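Local coordinates for glycerophosphodiester phosphodiesterase (Parabacteroides distasonis, PDB 3NO3), which belongs to the glycerophosphoryl diester phosphodiesterase family of TIM-barrel proteins and binds a magnesium ion, at residues G196-V201 with V218-T223; H43-N48 with K61-C66; K90-L95 with M127-R132. All blocks are in the same frame, centred on the assembly; numbering follows the deposited sequence. Where two conformers were deposited one is given.

Interaction 1 (G196-V201 with V218-T223)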
loop_
_atom_site.group_PDB
_atom_site.type_symbol
_atom_site.label_atom_id
_atom_site.label_comp_id
_atom_site.label_asym_id
_atom_site.label_seq_id
_atom_site.Cartn_x
_atom_site.Cartn_y
_atom_site.Cartn_z
ATOM N N GLY A 196 0.545 -17.642 10.674
ATOM C CA GLY A 196 0.531 -16.398 11.428
ATOM C C GLY A 196 0.844 -15.142 10.603
ATOM O O GLY A 196 1.364 -14.170 11.148
HETATM N N MSE A 197 0.519 -15.173 9.309
HETATM C CA MSE A 197 0.741 -14.064 8.381
HETATM C C MSE A 197 -0.609 -13.530 7.952
HETATM O O MSE A 197 -1.589 -14.219 8.072
HETATM C CB MSE A 197 1.437 -14.515 7.086
HETATM C CG MSE A 197 2.330 -15.671 7.202
HETATM SE SE MSE A 197 3.119 -16.125 5.523
HETATM C CE MSE A 197 4.300 -14.567 5.502
ATOM N N THR A 198 -0.619 -12.330 7.399
ATOM C CA THR A 198 -1.820 -11.751 6.760
ATOM C C THR A 198 -1.898 -11.986 5.228
ATOM O O THR A 198 -0.874 -12.154 4.539
ATOM C CB THR A 198 -1.983 -10.272 7.068
ATOM O OG1 THR A 198 -0.889 -9.525 6.507
ATOM C CG2 THR A 198 -2.072 -10.099 8.570
ATOM N N SER A 199 -3.126 -12.007 4.720
ATOM C CA SER A 199 -3.377 -12.107 3.284
ATOM C C SER A 199 -4.093 -10.825 2.847
ATOM O O SER A 199 -5.026 -10.393 3.511
ATOM C CB SER A 199 -4.213 -13.345 2.979
ATOM O OG SER A 199 -5.401 -13.356 3.711
ATOM N N ASN A 200 -3.633 -10.225 1.760
ATOM C CA ASN A 200 -4.225 -8.989 1.175
ATOM C C ASN A 200 -4.356 -9.278 -0.325
ATOM O O ASN A 200 -3.555 -10.062 -0.881
ATOM C CB ASN A 200 -3.306 -7.812 1.510
ATOM C CG ASN A 200 -3.836 -6.423 1.099
ATOM O OD1 ASN A 200 -4.902 -6.239 0.480
ATOM N ND2 ASN A 200 -3.046 -5.421 1.482
ATOM N N VAL A 201 -5.413 -8.734 -0.951
ATOM C CA VAL A 201 -5.655 -8.969 -2.363
ATOM C C VAL A 201 -5.924 -7.632 -3.075
ATOM O O VAL A 201 -6.596 -6.774 -2.522
ATOM C CB VAL A 201 -6.807 -9.994 -2.587
ATOM C CG1 VAL A 201 -8.174 -9.495 -2.021
ATOM C CG2 VAL A 201 -6.902 -10.374 -4.060
ATOM N N VAL A 218 -9.623 -13.586 3.143
ATOM C CA VAL A 218 -8.531 -12.602 3.098
ATOM C C VAL A 218 -8.627 -11.595 4.248
ATOM O O VAL A 218 -9.703 -11.126 4.577
ATOM C CB VAL A 218 -8.438 -11.796 1.751
ATOM C CG1 VAL A 218 -8.098 -12.728 0.595
ATOM C CG2 VAL A 218 -9.766 -10.988 1.440
ATOM N N ASP A 219 -7.513 -11.300 4.893
ATOM C CA ASP A 219 -7.499 -10.314 5.974
ATOM C C ASP A 219 -7.833 -8.920 5.426
ATOM O O ASP A 219 -8.518 -8.144 6.108
ATOM C CB ASP A 219 -6.138 -10.226 6.672
ATOM C CG ASP A 219 -5.764 -11.515 7.403
ATOM O OD1 ASP A 219 -6.196 -11.709 8.547
ATOM O OD2 ASP A 219 -5.017 -12.311 6.813
ATOM N N PHE A 220 -7.342 -8.605 4.225
ATOM C CA PHE A 220 -7.554 -7.280 3.614
ATOM C C PHE A 220 -7.981 -7.390 2.167
ATOM O O PHE A 220 -7.564 -8.302 1.462
ATOM C CB PHE A 220 -6.280 -6.437 3.704
ATOM C CG PHE A 220 -5.700 -6.324 5.092
ATOM C CD1 PHE A 220 -6.335 -5.575 6.054
ATOM C CD2 PHE A 220 -4.477 -6.948 5.434
ATOM C CE1 PHE A 220 -5.799 -5.475 7.350
ATOM C CE2 PHE A 220 -3.948 -6.828 6.699
ATOM C CZ PHE A 220 -4.608 -6.116 7.662
ATOM N N ILE A 221 -8.839 -6.464 1.745
ATOM C CA ILE A 221 -9.139 -6.226 0.348
ATOM C C ILE A 221 -8.656 -4.803 -0.016
ATOM O O ILE A 221 -9.065 -3.844 0.642
ATOM C CB ILE A 221 -10.618 -6.342 0.069
ATOM C CG1 ILE A 221 -11.070 -7.822 0.046
ATOM C CG2 ILE A 221 -10.969 -5.715 -1.286
ATOM C CD1 ILE A 221 -12.617 -7.941 -0.072
ATOM N N THR A 222 -7.819 -4.704 -1.048
ATOM C CA THR A 222 -7.319 -3.442 -1.597
ATOM C C THR A 222 -8.178 -3.126 -2.799
ATOM O O THR A 222 -8.277 -3.932 -3.731
ATOM C CB THR A 222 -5.819 -3.516 -1.970
ATOM O OG1 THR A 222 -5.066 -3.716 -0.779
ATOM C CG2 THR A 222 -5.327 -2.204 -2.657
ATOM N N THR A 223 -8.837 -1.976 -2.780
ATOM C CA THR A 223 -9.886 -1.689 -3.768
ATOM C C THR A 223 -9.939 -0.211 -4.143
ATOM O O THR A 223 -9.631 0.647 -3.315
ATOM C CB THR A 223 -11.288 -2.122 -3.212
ATOM O OG1 THR A 223 -12.321 -1.794 -4.163
ATOM C CG2 THR A 223 -11.585 -1.442 -1.883
HETATM O O HOH W 1 -4.229 -14.669 7.752
#
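Asp219 reaches across to Thr198 and Ser199 with CB, CG and OD2. CB lies 3.4 Å from Ser199 O. With chi1 at -65°, CG stands anti to its own carbonyl carbon, 3.8 Å from Ser199 N. At the tip, OD2 accepts from Ser199 N at 2.8 Å, met on the anti side of the carboxylate and 18° out of its plane. The same oxygen accepts a second hydrogen bond, from a water that also donates to Met197 O. In return Asp219 N donates to Ser199 OG at 3.2 Å, which ties the pair twice, main chain to side chain in both directions. Beyond them the strands bond through their backbones, Phe220 N to Ser199 O and Thr222 N to Val201 O. Asn200 and Thr222 add a side-chain bond, with Thr222 OG1 donating to Asn200 OD1 at 2.8 Å. Val201 CG1 and Ile221 CG1 lie side by side, 3.9 Å apart, on the face covered by Met213 and Ile214. Strands 198-201 and 220-223 run in the same direction, 23° apart; with the intervening helix 207-216 they form a beta-alpha-beta crossover of the TIM barrel.

Interaction 2 (H43-N48 with K61-C66)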
loop_
_atom_site.group_PDB
_atom_site.type_symbol
_atom_site.label_atom_id
_atom_site.label_comp_id
_atom_site.label_asym_id
_atom_site.label_seq_id
_atom_site.Cartn_x
_atom_site.Cartn_y
_atom_site.Cartn_z
ATOM N N HIS A 43 8.279 6.932 -4.534
ATOM C CA HIS A 43 9.548 6.913 -5.277
ATOM C C HIS A 43 10.582 7.824 -4.590
ATOM O O HIS A 43 10.223 8.832 -3.978
ATOM C CB HIS A 43 9.394 7.525 -6.649
ATOM C CG HIS A 43 8.400 6.874 -7.541
ATOM N ND1 HIS A 43 8.769 6.000 -8.535
ATOM C CD2 HIS A 43 7.066 7.065 -7.675
ATOM C CE1 HIS A 43 7.691 5.626 -9.201
ATOM N NE2 HIS A 43 6.642 6.247 -8.692
ATOM N N LEU A 44 11.841 7.501 -4.801
ATOM C CA LEU A 44 13.009 8.278 -4.465
ATOM C C LEU A 44 13.492 9.011 -5.744
ATOM O O LEU A 44 13.836 8.368 -6.773
ATOM C CB LEU A 44 14.123 7.372 -3.896
ATOM C CG LEU A 44 15.277 8.068 -3.169
ATOM C CD1 LEU A 44 14.802 8.824 -1.876
ATOM C CD2 LEU A 44 16.435 7.018 -2.864
ATOM N N THR A 45 13.537 10.344 -5.672
ATOM C CA THR A 45 14.059 11.186 -6.758
ATOM C C THR A 45 15.596 11.018 -6.836
ATOM O O THR A 45 16.204 10.439 -5.928
ATOM C CB THR A 45 13.693 12.665 -6.575
ATOM O OG1 THR A 45 14.413 13.206 -5.444
ATOM C CG2 THR A 45 12.130 12.887 -6.430
ATOM N N ALA A 46 16.189 11.494 -7.933
ATOM C CA ALA A 46 17.641 11.458 -8.161
ATOM C C ALA A 46 18.436 12.033 -6.984
ATOM O O ALA A 46 19.498 11.497 -6.594
ATOM C CB ALA A 46 18.003 12.234 -9.476
ATOM N N ASP A 47 17.902 13.133 -6.445
ATOM C CA ASP A 47 18.440 13.819 -5.276
ATOM C C ASP A 47 17.876 13.376 -3.921
ATOM O O ASP A 47 17.965 14.122 -2.940
ATOM C CB ASP A 47 18.389 15.370 -5.483
ATOM C CG ASP A 47 16.996 15.948 -5.542
ATOM O OD1 ASP A 47 16.017 15.258 -5.925
ATOM O OD2 ASP A 47 16.863 17.155 -5.198
ATOM N N ASN A 48 17.357 12.153 -3.852
ATOM C CA ASN A 48 16.988 11.465 -2.609
ATOM C C ASN A 48 15.836 12.115 -1.813
ATOM O O ASN A 48 15.807 12.042 -0.607
ATOM C CB ASN A 48 18.200 11.195 -1.706
ATOM C CG ASN A 48 19.223 10.260 -2.335
ATOM O OD1 ASN A 48 19.016 9.697 -3.401
ATOM N ND2 ASN A 48 20.339 10.078 -1.642
ATOM N N LYS A 61 8.297 13.223 -17.309
ATOM C CA LYS A 61 9.475 13.226 -16.420
ATOM C C LYS A 61 9.601 11.895 -15.698
ATOM O O LYS A 61 8.661 11.482 -15.031
ATOM C CB LYS A 61 9.373 14.367 -15.427
ATOM C CG LYS A 61 9.277 15.746 -16.155
ATOM C CD LYS A 61 10.181 16.794 -15.582
ATOM C CE LYS A 61 9.926 18.206 -16.224
ATOM N NZ LYS A 61 10.285 19.363 -15.281
ATOM N N HIS A 62 10.767 11.243 -15.796
ATOM C CA HIS A 62 11.008 9.975 -15.124
ATOM C C HIS A 62 11.461 10.277 -13.734
ATOM O O HIS A 62 12.603 10.815 -13.554
ATOM C CB HIS A 62 12.060 9.155 -15.891
ATOM C CG HIS A 62 12.446 7.890 -15.206
ATOM N ND1 HIS A 62 13.675 7.736 -14.616
ATOM C CD2 HIS A 62 11.777 6.728 -15.018
ATOM C CE1 HIS A 62 13.747 6.527 -14.071
ATOM N NE2 HIS A 62 12.603 5.899 -14.285
ATOM N N ILE A 63 10.633 9.905 -12.750
ATOM C CA ILE A 63 10.736 10.468 -11.382
ATOM C C ILE A 63 12.078 10.128 -10.736
ATOM O O ILE A 63 12.735 10.987 -10.198
ATOM C CB ILE A 63 9.558 9.990 -10.469
ATOM C CG1 ILE A 63 8.230 10.631 -10.945
ATOM C CG2 ILE A 63 9.814 10.339 -8.987
ATOM C CD1 ILE A 63 7.003 10.004 -10.292
ATOM N N GLN A 64 12.499 8.873 -10.870
ATOM C CA GLN A 64 13.697 8.381 -10.208
ATOM C C GLN A 64 15.048 8.894 -10.740
ATOM O O GLN A 64 16.071 8.736 -10.056
ATOM C CB GLN A 64 13.659 6.848 -10.120
ATOM C CG GLN A 64 12.535 6.288 -9.208
ATOM C CD GLN A 64 12.437 4.781 -9.294
ATOM O OE1 GLN A 64 13.405 4.099 -9.705
ATOM N NE2 GLN A 64 11.286 4.246 -8.905
ATOM N N SER A 65 15.042 9.479 -11.943
ATOM C CA SER A 65 16.226 10.096 -12.522
ATOM C C SER A 65 16.140 11.600 -12.545
ATOM O O SER A 65 17.108 12.226 -12.973
ATOM C CB SER A 65 16.569 9.492 -13.904
ATOM O OG SER A 65 15.543 9.674 -14.864
ATOM N N CYS A 66 15.024 12.193 -12.043
ATOM C CA CYS A 66 14.838 13.637 -12.077
ATOM C C CYS A 66 15.128 14.183 -10.669
ATOM O O CYS A 66 14.899 13.500 -9.692
ATOM C CB CYS A 66 13.419 14.013 -12.493
ATOM S SG CYS A 66 13.219 13.911 -14.260
HETATM O O HOH W 2 16.165 7.368 -7.654
#
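Gln64 and His43 meet amide to ring. Gln64 NE2 donates to His43 ND1 at 3.1 Å with an N-H...N angle of 162°, close to the ring plane. The Gln64 chain, extended beyond CG (chi2 173°), carries CD to the ring edge; the amide and ring planes are 53° apart. Ile63 takes one face of the same ring: its CD1 sits 4.2 Å from the ring centroid in a CH-pi contact offset toward the rim, while CG2 touches His43 CB at 3.7 Å. Further along, Ala46 N donates to Cys66 O at 3.0 Å from above the carbonyl plane. A water donates to both Leu44 O and Gln64 O, bridging the two backbones, and Gln64 CA makes a CA-H...O contact with Leu44 O at 3.4 Å.

The next shell fixes these groups. Gln64 NE2 also donates to the backbone oxygen Ser106 O, so two acceptors hold the amide nitrogen. Thr45 OG1 donates to Asp47 OD1 at 2.6 Å across the type I turn from Thr45 to Asn48, and Asp47 OD1 is bonded by Tyr68 N as well. Leu71 of helix 68-71 touches Thr45, Ile63 and Cys66. The 3-10 turn 63-65, after strand 61-62, thus packs on the end of strand 37-44 and on the type I turn of its beta hairpin with antiparallel strand 50-52; Glu39 and Asp41 of barrel strand 37-44 bind the magnesium ion.

Interaction 3 (K90-L95 with M127-R132)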
loop_
_atom_site.group_PDB
_atom_site.type_symbol
_atom_site.label_atom_id
_atom_site.label_comp_id
_atom_site.label_asym_id
_atom_site.label_seq_id
_atom_site.Cartn_x
_atom_site.Cartn_y
_atom_site.Cartn_z
ATOM N N LYS A 90 2.825 14.204 7.241
ATOM C CA LYS A 90 2.393 15.262 8.142
ATOM C C LYS A 90 0.855 15.244 8.222
ATOM O O LYS A 90 0.269 15.379 9.306
ATOM C CB LYS A 90 2.930 16.623 7.666
ATOM C CG LYS A 90 2.533 17.866 8.491
ATOM C CD LYS A 90 3.345 19.115 8.060
ATOM C CE LYS A 90 2.848 20.435 8.672
ATOM N NZ LYS A 90 1.426 20.770 8.308
ATOM N N ARG A 91 0.195 15.062 7.080
ATOM C CA ARG A 91 -1.284 15.004 7.070
ATOM C C ARG A 91 -1.794 13.724 7.761
ATOM O O ARG A 91 -2.702 13.783 8.586
ATOM C CB ARG A 91 -1.821 15.097 5.622
ATOM C CG ARG A 91 -3.376 15.216 5.498
ATOM C CD ARG A 91 -3.887 16.526 5.997
ATOM N NE ARG A 91 -5.331 16.568 6.185
ATOM C CZ ARG A 91 -5.993 16.240 7.303
ATOM N NH1 ARG A 91 -5.391 15.760 8.395
ATOM N NH2 ARG A 91 -7.317 16.373 7.322
ATOM N N ALA A 92 -1.157 12.597 7.458
ATOM C CA ALA A 92 -1.524 11.294 8.035
ATOM C C ALA A 92 -1.387 11.258 9.535
ATOM O O ALA A 92 -2.222 10.629 10.217
ATOM C CB ALA A 92 -0.713 10.180 7.400
ATOM N N LYS A 93 -0.407 11.974 10.066
ATOM C CA LYS A 93 -0.259 12.065 11.515
ATOM C C LYS A 93 -1.495 12.591 12.253
ATOM O O LYS A 93 -1.802 12.092 13.330
ATOM C CB LYS A 93 0.961 12.916 11.907
ATOM C CG LYS A 93 1.304 12.911 13.430
ATOM C CD LYS A 93 1.774 11.512 13.887
ATOM C CE LYS A 93 2.282 11.505 15.316
ATOM N NZ LYS A 93 2.513 10.092 15.777
ATOM N N LYS A 94 -2.188 13.571 11.689
ATOM C CA LYS A 94 -3.421 14.078 12.294
ATOM C C LYS A 94 -4.658 13.164 12.093
ATOM O O LYS A 94 -5.680 13.371 12.758
ATOM C CB LYS A 94 -3.757 15.437 11.732
ATOM C CG LYS A 94 -2.678 16.519 11.808
ATOM C CD LYS A 94 -3.290 17.835 11.305
ATOM C CE LYS A 94 -2.303 18.778 10.670
ATOM N NZ LYS A 94 -2.148 18.539 9.188
ATOM N N LEU A 95 -4.575 12.202 11.163
ATOM C CA LEU A 95 -5.658 11.255 10.869
ATOM C C LEU A 95 -5.426 9.949 11.632
ATOM O O LEU A 95 -4.817 8.990 11.114
ATOM C CB LEU A 95 -5.740 11.012 9.359
ATOM C CG LEU A 95 -6.007 12.229 8.467
ATOM C CD1 LEU A 95 -5.752 11.812 7.014
ATOM C CD2 LEU A 95 -7.407 12.806 8.664
HETATM N N MSE A 127 8.786 11.147 11.419
HETATM C CA MSE A 127 7.409 11.630 11.422
HETATM C C MSE A 127 6.507 10.957 12.457
HETATM O O MSE A 127 5.315 11.263 12.539
HETATM C CB MSE A 127 6.805 11.548 10.016
HETATM C CG MSE A 127 7.559 12.348 8.977
HETATM SE SE MSE A 127 7.708 14.198 9.333
HETATM C CE MSE A 127 5.841 14.567 9.170
ATOM N N LYS A 128 7.083 10.062 13.251
ATOM C CA LYS A 128 6.425 9.393 14.375
ATOM C C LYS A 128 5.253 8.482 13.937
ATOM O O LYS A 128 4.213 8.485 14.560
ATOM C CB LYS A 128 6.028 10.374 15.482
ATOM C CG LYS A 128 7.209 11.237 15.970
ATOM C CD LYS A 128 6.822 12.079 17.211
ATOM C CE LYS A 128 6.852 11.217 18.465
ATOM N NZ LYS A 128 6.387 11.985 19.656
ATOM N N LEU A 129 5.454 7.715 12.870
ATOM C CA LEU A 129 4.386 6.895 12.269
ATOM C C LEU A 129 4.780 5.422 12.106
ATOM O O LEU A 129 4.069 4.662 11.444
ATOM C CB LEU A 129 3.936 7.522 10.971
ATOM C CG LEU A 129 3.023 8.716 11.119
ATOM C CD1 LEU A 129 2.946 9.491 9.800
ATOM C CD2 LEU A 129 1.624 8.308 11.591
ATOM N N ALA A 130 5.852 4.973 12.770
ATOM C CA ALA A 130 6.280 3.575 12.615
ATOM C C ALA A 130 5.246 2.554 13.132
ATOM O O ALA A 130 5.116 1.474 12.570
ATOM C CB ALA A 130 7.660 3.338 13.290
ATOM N N LYS A 131 4.513 2.900 14.193
ATOM C CA LYS A 131 3.434 2.058 14.713
ATOM C C LYS A 131 2.263 1.879 13.769
ATOM O O LYS A 131 1.556 0.891 13.906
ATOM C CB LYS A 131 2.868 2.559 16.042
ATOM C CG LYS A 131 3.837 2.582 17.201
ATOM C CD LYS A 131 3.169 3.296 18.431
ATOM C CE LYS A 131 3.992 3.162 19.698
ATOM N NZ LYS A 131 5.391 3.643 19.470
ATOM N N ARG A 132 2.044 2.812 12.849
ATOM C CA ARG A 132 0.862 2.775 11.964
ATOM C C ARG A 132 1.192 2.555 10.489
ATOM O O ARG A 132 0.279 2.586 9.674
ATOM C CB ARG A 132 0.064 4.091 12.093
ATOM C CG ARG A 132 -0.359 4.477 13.424
ATOM C CD ARG A 132 -0.956 5.924 13.516
ATOM N NE ARG A 132 -1.670 6.261 12.320
ATOM C CZ ARG A 132 -1.976 7.490 11.916
ATOM N NH1 ARG A 132 -1.755 8.601 12.655
ATOM N NH2 ARG A 132 -2.581 7.579 10.753
HETATM O O HOH W 3 -0.422 8.865 15.429
#
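Leu129 lies against Lys93, its CD2 3.9 Å from Lys93 CD, as the two side chains slide past each other in opposite directions. The contact joins the end of helix 85-94 to the loop that follows helix 110-126 in the TIM barrel. That second helix ends in a Schellman motif, with Lys128 as the first residue to leave helical geometry, at positive phi. The ending presents Lys128 O to Lys93 NZ, which donates to it at 2.6 Å, tilted 24° from the carbonyl plane. A bend at chi2 of Lys93 (67°) places CD beside Leu129 and Met127 O, and the rest of the chain runs on to the amine. One turn earlier on the helix, selenomethionine Met127 lays its CE against the backbone of Lys90, 3.6 Å from Lys90 N.

Arg132 grips the first helix from the other end of the loop. NH1 and NH2 both donate to Ala92 O, NH2 at 3.1 Å and from above the carbonyl plane. Ala92 O thus accepts three times, since Leu95 N bonds it too. NH2 has a further partner in Ile98 O. Leu129 CD2 lies 3.5 Å above one face of the guanidinium, offset toward the rim, so the same leucine packs on both long cations. Their like charges, Lys93 NZ and Arg132 NH1, are 5.5 Å apart, a repulsion that a shared acceptor may ease: one water, in plane at the guanidinium edge, accepts from Lys93 NZ at 3.2 Å and from Arg132 NH1 at 3.1 Å.

In the fold
From the N terminus the three contacts close in series, and none nests or crosses with another. Interaction 2 comes first, closing a loop of 12 residues that holds strand 50-52 and extends from the end of strand 37-44. Interaction 3 follows and spans 31 residues, with strand 99-104 and helix 110-126 between its segments; Glu103, the third magnesium ligand, lies in that span. Interaction 1 closes last, round helix 207-216, and strand 220-223 then pairs with strand 6-9 to complete the barrel. Interactions 1 and 2 reach the same sheet from opposite sides of the chain's centre, their centres about 30 Å apart, whereas interaction 3 ties the end of helix 85-94 to the loop before strand 133-137.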